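Local coordinates for 33-36 kDa outer membrane protein (Acinetobacter baumannii, PDB 6GIE) that forms a beta-barrel in the outer membrane and probably acts as a porin, a channel for small solutes, at residues A[257-262]-A[291-296]; A[58-63]-A[68-73]. All blocks are in the same frame, centred on the assembly; numbering follows the deposited sequence.

Contact 1. Residues A[257-262]-A[291-296]; sequences HTQYFI and NAKFRF. With C8E ((hydroxyethyloxy)tri(ethyloxy)octane), chain C.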
loop_
_atom_site.group_PDB
_atom_site.type_symbol
_atom_site.label_atom_id
_atom_site.label_comp_id
_atom_site.label_asym_id
_atom_site.label_seq_id
_atom_site.Cartn_x
_atom_site.Cartn_y
_atom_site.Cartn_z
ATOM N N HIS A 257 -0.384 12.840 -2.058
ATOM C CA HIS A 257 -1.446 12.031 -1.508
ATOM C C HIS A 257 -1.860 12.616 -0.186
ATOM O O HIS A 257 -1.017 13.009 0.593
ATOM C CB HIS A 257 -0.946 10.605 -1.230
ATOM C CG HIS A 257 -0.303 9.995 -2.413
ATOM N ND1 HIS A 257 1.057 10.049 -2.610
ATOM C CD2 HIS A 257 -0.837 9.491 -3.556
ATOM C CE1 HIS A 257 1.339 9.507 -3.784
ATOM N NE2 HIS A 257 0.208 9.170 -4.382
ATOM N N THR A 258 -3.130 12.505 0.117
ATOM C CA THR A 258 -3.649 13.062 1.313
ATOM C C THR A 258 -4.620 12.056 1.867
ATOM O O THR A 258 -5.318 11.376 1.071
ATOM C CB THR A 258 -4.360 14.368 0.898
ATOM O OG1 THR A 258 -4.072 15.438 1.790
ATOM C CG2 THR A 258 -5.724 14.211 0.693
ATOM N N GLN A 259 -4.688 11.958 3.202
ATOM C CA GLN A 259 -5.705 11.178 3.782
ATOM C C GLN A 259 -6.137 11.667 5.147
ATOM O O GLN A 259 -5.289 12.103 5.954
ATOM C CB GLN A 259 -5.289 9.681 3.812
ATOM C CG GLN A 259 -6.336 8.763 4.454
ATOM C CD GLN A 259 -5.977 7.286 4.432
ATOM O OE1 GLN A 259 -6.832 6.440 4.142
ATOM N NE2 GLN A 259 -4.727 6.959 4.774
ATOM N N TYR A 260 -7.458 11.637 5.399
ATOM C CA TYR A 260 -7.958 12.124 6.687
ATOM C C TYR A 260 -9.010 11.219 7.261
ATOM O O TYR A 260 -9.994 10.929 6.596
ATOM C CB TYR A 260 -8.551 13.556 6.597
ATOM C CG TYR A 260 -9.136 14.063 7.944
ATOM C CD1 TYR A 260 -8.319 14.259 9.051
ATOM C CD2 TYR A 260 -10.476 14.308 8.100
ATOM C CE1 TYR A 260 -8.828 14.676 10.282
ATOM C CE2 TYR A 260 -11.012 14.752 9.310
ATOM C CZ TYR A 260 -10.186 14.936 10.408
ATOM O OH TYR A 260 -10.688 15.376 11.622
ATOM N N PHE A 261 -8.829 10.818 8.516
ATOM C CA PHE A 261 -9.833 10.020 9.216
ATOM C C PHE A 261 -10.795 10.953 9.894
ATOM O O PHE A 261 -10.456 11.583 10.857
ATOM C CB PHE A 261 -9.186 9.127 10.271
ATOM C CG PHE A 261 -8.659 7.861 9.737
ATOM C CD1 PHE A 261 -7.448 7.846 9.029
ATOM C CD2 PHE A 261 -9.332 6.663 9.965
ATOM C CE1 PHE A 261 -6.936 6.653 8.548
ATOM C CE2 PHE A 261 -8.820 5.468 9.489
ATOM C CZ PHE A 261 -7.611 5.468 8.789
ATOM N N ILE A 262 -12.010 11.034 9.382
ATOM C CA ILE A 262 -13.071 11.880 9.967
ATOM C C ILE A 262 -13.439 11.292 11.326
ATOM O O ILE A 262 -13.673 12.003 12.268
ATOM C CB ILE A 262 -14.311 11.903 9.032
ATOM C CG1 ILE A 262 -13.945 12.488 7.670
ATOM C CG2 ILE A 262 -15.481 12.628 9.677
ATOM C CD1 ILE A 262 -15.029 12.344 6.649
ATOM N N ASN A 291 -10.453 8.597 -2.721
ATOM C CA ASN A 291 -10.646 7.356 -2.095
ATOM C C ASN A 291 -11.325 7.479 -0.711
ATOM O O ASN A 291 -11.432 8.564 -0.110
ATOM C CB ASN A 291 -9.309 6.600 -2.045
ATOM C CG ASN A 291 -8.290 7.318 -1.244
ATOM O OD1 ASN A 291 -8.410 7.400 -0.018
ATOM N ND2 ASN A 291 -7.298 7.913 -1.922
ATOM N N ALA A 292 -11.804 6.335 -0.226
ATOM C CA ALA A 292 -12.505 6.301 1.026
ATOM C C ALA A 292 -12.365 4.959 1.672
ATOM O O ALA A 292 -12.246 3.937 0.958
ATOM C CB ALA A 292 -13.990 6.565 0.783
ATOM N N LYS A 293 -12.457 4.934 3.002
ATOM C CA LYS A 293 -12.351 3.668 3.683
ATOM C C LYS A 293 -13.140 3.593 4.992
ATOM O O LYS A 293 -13.287 4.599 5.712
ATOM C CB LYS A 293 -10.865 3.328 3.875
ATOM C CG LYS A 293 -10.285 3.691 5.204
ATOM C CD LYS A 293 -8.771 3.409 5.325
ATOM C CE LYS A 293 -8.006 3.373 3.988
ATOM N NZ LYS A 293 -6.548 3.600 4.225
ATOM N N PHE A 294 -13.656 2.385 5.267
ATOM C CA PHE A 294 -14.514 2.147 6.388
ATOM C C PHE A 294 -13.932 0.976 7.152
ATOM O O PHE A 294 -13.609 -0.090 6.576
ATOM C CB PHE A 294 -15.985 1.808 5.947
ATOM C CG PHE A 294 -16.551 2.799 4.992
ATOM C CD1 PHE A 294 -16.135 2.804 3.634
ATOM C CD2 PHE A 294 -17.437 3.804 5.443
ATOM C CE1 PHE A 294 -16.618 3.772 2.756
ATOM C CE2 PHE A 294 -17.901 4.773 4.559
ATOM C CZ PHE A 294 -17.482 4.763 3.223
ATOM N N ARG A 295 -13.934 1.151 8.457
ATOM C CA ARG A 295 -13.460 0.162 9.307
ATOM C C ARG A 295 -14.533 -0.287 10.245
ATOM O O ARG A 295 -15.304 0.524 10.761
ATOM C CB ARG A 295 -12.209 0.657 10.069
ATOM C CG ARG A 295 -11.001 0.920 9.199
ATOM C CD ARG A 295 -9.830 1.442 10.051
ATOM N NE ARG A 295 -8.613 1.554 9.247
ATOM C CZ ARG A 295 -7.452 2.043 9.673
ATOM N NH1 ARG A 295 -7.272 2.492 10.913
ATOM N NH2 ARG A 295 -6.428 2.049 8.829
ATOM N N PHE A 296 -14.510 -1.595 10.519
ATOM C CA PHE A 296 -15.424 -2.200 11.463
ATOM C C PHE A 296 -14.882 -3.556 11.990
ATOM O O PHE A 296 -15.669 -4.319 12.525
ATOM C CB PHE A 296 -16.861 -2.340 10.859
ATOM C CG PHE A 296 -16.944 -3.147 9.575
ATOM C CD1 PHE A 296 -16.604 -2.589 8.352
ATOM C CD2 PHE A 296 -17.403 -4.465 9.588
ATOM C CE1 PHE A 296 -16.680 -3.343 7.167
ATOM C CE2 PHE A 296 -17.480 -5.226 8.413
ATOM C CZ PHE A 296 -17.136 -4.662 7.197
HETATM C C6 C8E C . -7.110 16.831 4.040
HETATM C C7 C8E C . -7.243 16.073 2.752
HETATM C C8 C8E C . -8.064 14.812 2.913
HETATM O O9 C8E C . -9.197 14.840 2.018
HETATM C C10 C8E C . -8.934 14.651 0.632
HETATM C C11 C8E C . -10.188 14.808 -0.220
HETATM O O12 C8E C . -10.323 16.047 -0.945
HETATM C C13 C8E C . -9.165 16.775 -1.244
HETATM C C14 C8E C . -9.253 17.555 -2.536
HETATM O O15 C8E C . -7.890 17.498 -2.952
HETATM C C16 C8E C . -7.546 17.971 -4.218
HETATM C C17 C8E C . -6.384 17.117 -4.693
HETATM O O18 C8E C . -5.555 16.689 -3.620
HETATM C C19 C8E C . -4.591 15.738 -4.095
HETATM C C20 C8E C . -3.693 15.277 -2.949
HETATM O O21 C8E C . -2.459 16.008 -2.946
HETATM O O HOH W 1 -4.514 9.393 -0.496
HETATM O O HOH W 2 -9.048 6.996 2.481
#

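Contact 2. Residues A[58-63]-A[68-73]; sequences ASKGPL and FLNQAS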
loop_
_atom_site.group_PDB
_atom_site.type_symbol
_atom_site.label_atom_id
_atom_site.label_comp_id
_atom_site.label_asym_id
_atom_site.label_seq_id
_atom_site.Cartn_x
_atom_site.Cartn_y
_atom_site.Cartn_z
ATOM N N ALA A 58 -5.824 0.540 16.866
ATOM C CA ALA A 58 -5.326 1.744 16.170
ATOM C C ALA A 58 -5.014 2.965 17.061
ATOM O O ALA A 58 -4.675 4.033 16.530
ATOM C CB ALA A 58 -6.341 2.173 15.073
ATOM N N SER A 59 -5.066 2.810 18.379
ATOM C CA SER A 59 -4.700 3.901 19.283
ATOM C C SER A 59 -3.224 4.003 19.627
ATOM O O SER A 59 -2.884 4.801 20.463
ATOM C CB SER A 59 -5.517 3.840 20.583
ATOM O OG SER A 59 -5.032 2.831 21.461
ATOM N N LYS A 60 -2.333 3.258 18.986
ATOM C CA LYS A 60 -0.894 3.395 19.340
ATOM C C LYS A 60 -0.050 4.205 18.343
ATOM O O LYS A 60 1.159 4.275 18.497
ATOM C CB LYS A 60 -0.244 2.021 19.562
ATOM C CG LYS A 60 0.192 1.306 18.287
ATOM C CD LYS A 60 0.593 -0.131 18.595
ATOM C CE LYS A 60 -0.628 -0.996 18.853
ATOM N NZ LYS A 60 -0.286 -2.350 19.347
ATOM N N GLY A 61 -0.682 4.803 17.334
ATOM C CA GLY A 61 0.033 5.672 16.365
ATOM C C GLY A 61 -0.859 6.177 15.237
ATOM O O GLY A 61 -2.073 6.210 15.346
ATOM N N PRO A 62 -0.272 6.591 14.134
ATOM C CA PRO A 62 -1.178 7.037 13.047
ATOM C C PRO A 62 -2.237 5.960 12.641
ATOM O O PRO A 62 -1.885 4.738 12.467
ATOM C CB PRO A 62 -0.217 7.287 11.898
ATOM C CG PRO A 62 1.033 6.447 12.210
ATOM C CD PRO A 62 1.127 6.408 13.699
ATOM N N LEU A 63 -3.509 6.359 12.482
ATOM C CA LEU A 63 -4.584 5.368 12.262
ATOM C C LEU A 63 -4.365 4.703 10.920
ATOM O O LEU A 63 -4.598 3.487 10.780
ATOM C CB LEU A 63 -5.981 5.976 12.303
ATOM C CG LEU A 63 -6.549 6.596 13.573
ATOM C CD1 LEU A 63 -7.864 7.327 13.290
ATOM C CD2 LEU A 63 -6.797 5.560 14.613
ATOM N N PHE A 68 -0.194 -2.492 10.088
ATOM C CA PHE A 68 1.276 -2.620 10.197
ATOM C C PHE A 68 1.837 -2.499 11.636
ATOM O O PHE A 68 2.611 -3.374 12.128
ATOM C CB PHE A 68 1.975 -1.627 9.306
ATOM C CG PHE A 68 3.459 -1.789 9.318
ATOM C CD1 PHE A 68 4.061 -2.826 8.617
ATOM C CD2 PHE A 68 4.242 -0.925 10.015
ATOM C CE1 PHE A 68 5.465 -2.983 8.658
ATOM C CE2 PHE A 68 5.654 -1.047 10.044
ATOM C CZ PHE A 68 6.255 -2.082 9.378
ATOM N N LEU A 69 1.401 -1.498 12.350
ATOM C CA LEU A 69 1.880 -1.349 13.710
ATOM C C LEU A 69 1.419 -2.464 14.641
ATOM O O LEU A 69 2.076 -2.743 15.620
ATOM C CB LEU A 69 1.514 0.007 14.294
ATOM C CG LEU A 69 2.147 1.252 13.605
ATOM C CD1 LEU A 69 1.528 2.535 14.080
ATOM C CD2 LEU A 69 3.638 1.279 13.885
ATOM N N ASN A 70 0.289 -3.117 14.433
ATOM C CA ASN A 70 0.180 -4.258 15.254
ATOM C C ASN A 70 0.479 -5.617 14.572
ATOM O O ASN A 70 0.171 -6.639 15.098
ATOM C CB ASN A 70 -0.874 -4.217 16.407
ATOM C CG ASN A 70 -2.170 -3.469 16.141
ATOM O OD1 ASN A 70 -3.149 -4.028 16.512
ATOM N ND2 ASN A 70 -2.167 -2.138 15.784
ATOM N N GLN A 71 1.182 -5.569 13.436
ATOM C CA GLN A 71 1.645 -6.764 12.739
ATOM C C GLN A 71 0.459 -7.663 12.547
ATOM O O GLN A 71 0.479 -8.824 12.904
ATOM C CB GLN A 71 2.778 -7.442 13.540
ATOM C CG GLN A 71 3.965 -6.473 13.589
ATOM C CD GLN A 71 5.017 -6.846 14.612
ATOM O OE1 GLN A 71 5.657 -7.872 14.488
ATOM N NE2 GLN A 71 5.215 -5.989 15.616
ATOM N N ALA A 72 -0.590 -7.103 11.958
ATOM C CA ALA A 72 -1.853 -7.820 11.831
ATOM C C ALA A 72 -1.855 -8.647 10.549
ATOM O O ALA A 72 -1.985 -8.129 9.420
ATOM C CB ALA A 72 -2.975 -6.831 11.817
ATOM N N SER A 73 -1.693 -9.959 10.723
ATOM C CA SER A 73 -1.955 -10.917 9.643
ATOM C C SER A 73 -3.418 -10.778 9.119
ATOM O O SER A 73 -4.334 -10.420 9.901
ATOM C CB SER A 73 -1.761 -12.324 10.173
ATOM O OG SER A 73 -0.425 -12.417 10.678
#

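Contact 1. Residues A[257-262]-A[291-296]
Lys293 reaches across and donates a hydrogen bond from NZ to Gln259 OE1: the two atoms lie 2.9 Å apart, the donor in the carbonyl plane and on a lone pair, with a C=O...N angle of 127°. Gln259 carries its amide out on a straight chain, CG anti to the backbone N (chi1 179°), whereas the lysine chain bends at chi3 and meets it at about a right angle. Gln259 OE1 also accepts a water at 2.8 Å, and this water donates its other proton to Asn291 OD1, so the glutamine oxygen is gripped twice and tied to both Asn291 and Lys293 of the facing strand. Farther along, the Phe261 ring and the Arg295 guanidinium form an uneven pair. Phe261 CZ sits over the centre of the guanidinium face, 3.5 Å from Arg295 CZ, while the arginine lies at the edge of the ring, near its plane; the planes are 60° apart, so they do not stack flat. Arg295, extended from CG to NE, is held by a salt bridge from NE to Glu26. Side chains alternate along the strand: Gln259 and Phe261 point to the inner face of the barrel wall, while a C8E detergent molecule packs on Thr258 and Tyr260 at the outer, membrane-facing side. In the porin barrel, strands 252-261 and 285-295 run in roughly the same direction, because strand 266-276 lies between them and pairs antiparallel with each; Phe261 and Lys293 both touch its Ala267, and strand 22-35 flanks Lys293 and Arg295 beyond.

Contact 2. Residues A[58-63]-A[68-73]
A Schellman motif closes the short helix 66-69, and the loop 58-63 that leads toward this helix packs against its C-terminal end, inside the porin barrel. Gln71, with positive phi, is the C-prime residue: its N bonds to Phe68 O at 2.9 Å, and Ala72 N reaches back to Ala67 O. Across the contact there is no hydrogen bond; the two segments meet by apolar packing and by a lysine chain laid against an asparagine. Leu69, the residue covered most by the loop, works through one methyl. Its CG stands anti to the carbonyl carbon (chi1 -64°), and CD1 lies 3.9 Å from Pro62 CD and 4.2 Å from Gly61 CA. Pro62 and Leu69 cross at about a right angle, and the CD corner of the proline ring meets the methyl. Both residues also touch Val198 of strand 190-200, while Phe68 and Gln71 touch Tyr104 of strand 94-105, so loop and helix rest on the inner faces of well-separated strands and probably narrow the channel. At the surface, Lys60 runs past the end of the helix. Its first torsion sets CG between the backbone N and the carbonyl carbon (chi1 82°), and a bend at chi3 turns its end toward Asn70. Asn70, the first residue to leave helical geometry, gives ND2 to the backbone O of Asp57, tying the helix end to the end of strand 55-57, where the loop starts. No hydrogen bond joins the lysine and asparagine side chains: Lys60 CE lies 3.6 Å from Asn70 ND2, and the ammonium NZ comes 3.5 Å from Asn70 CB.

How the contacts relate
The two contacts differ in place and chemistry. Contact 1 is partly buried and joins two barrel strands separated by one strand, through one direct and one water-bridged polar link and an arginine beside a phenylalanine. Contact 2, between a loop and the end of a short helix, is a surface contact that relies on van der Waals packing, from buried Pro62 on Leu69 to the exposed Lys60 chain along Asn70. They meet at Leu63: its O lies 2.9 Å from Arg295 NH1, a probable hydrogen bond, and its CD1 packs 3.7 Å from Phe261 CG. The loop of contact 2 thus rests on the arginine and phenylalanine of contact 1, linking this irregular region to the barrel strands.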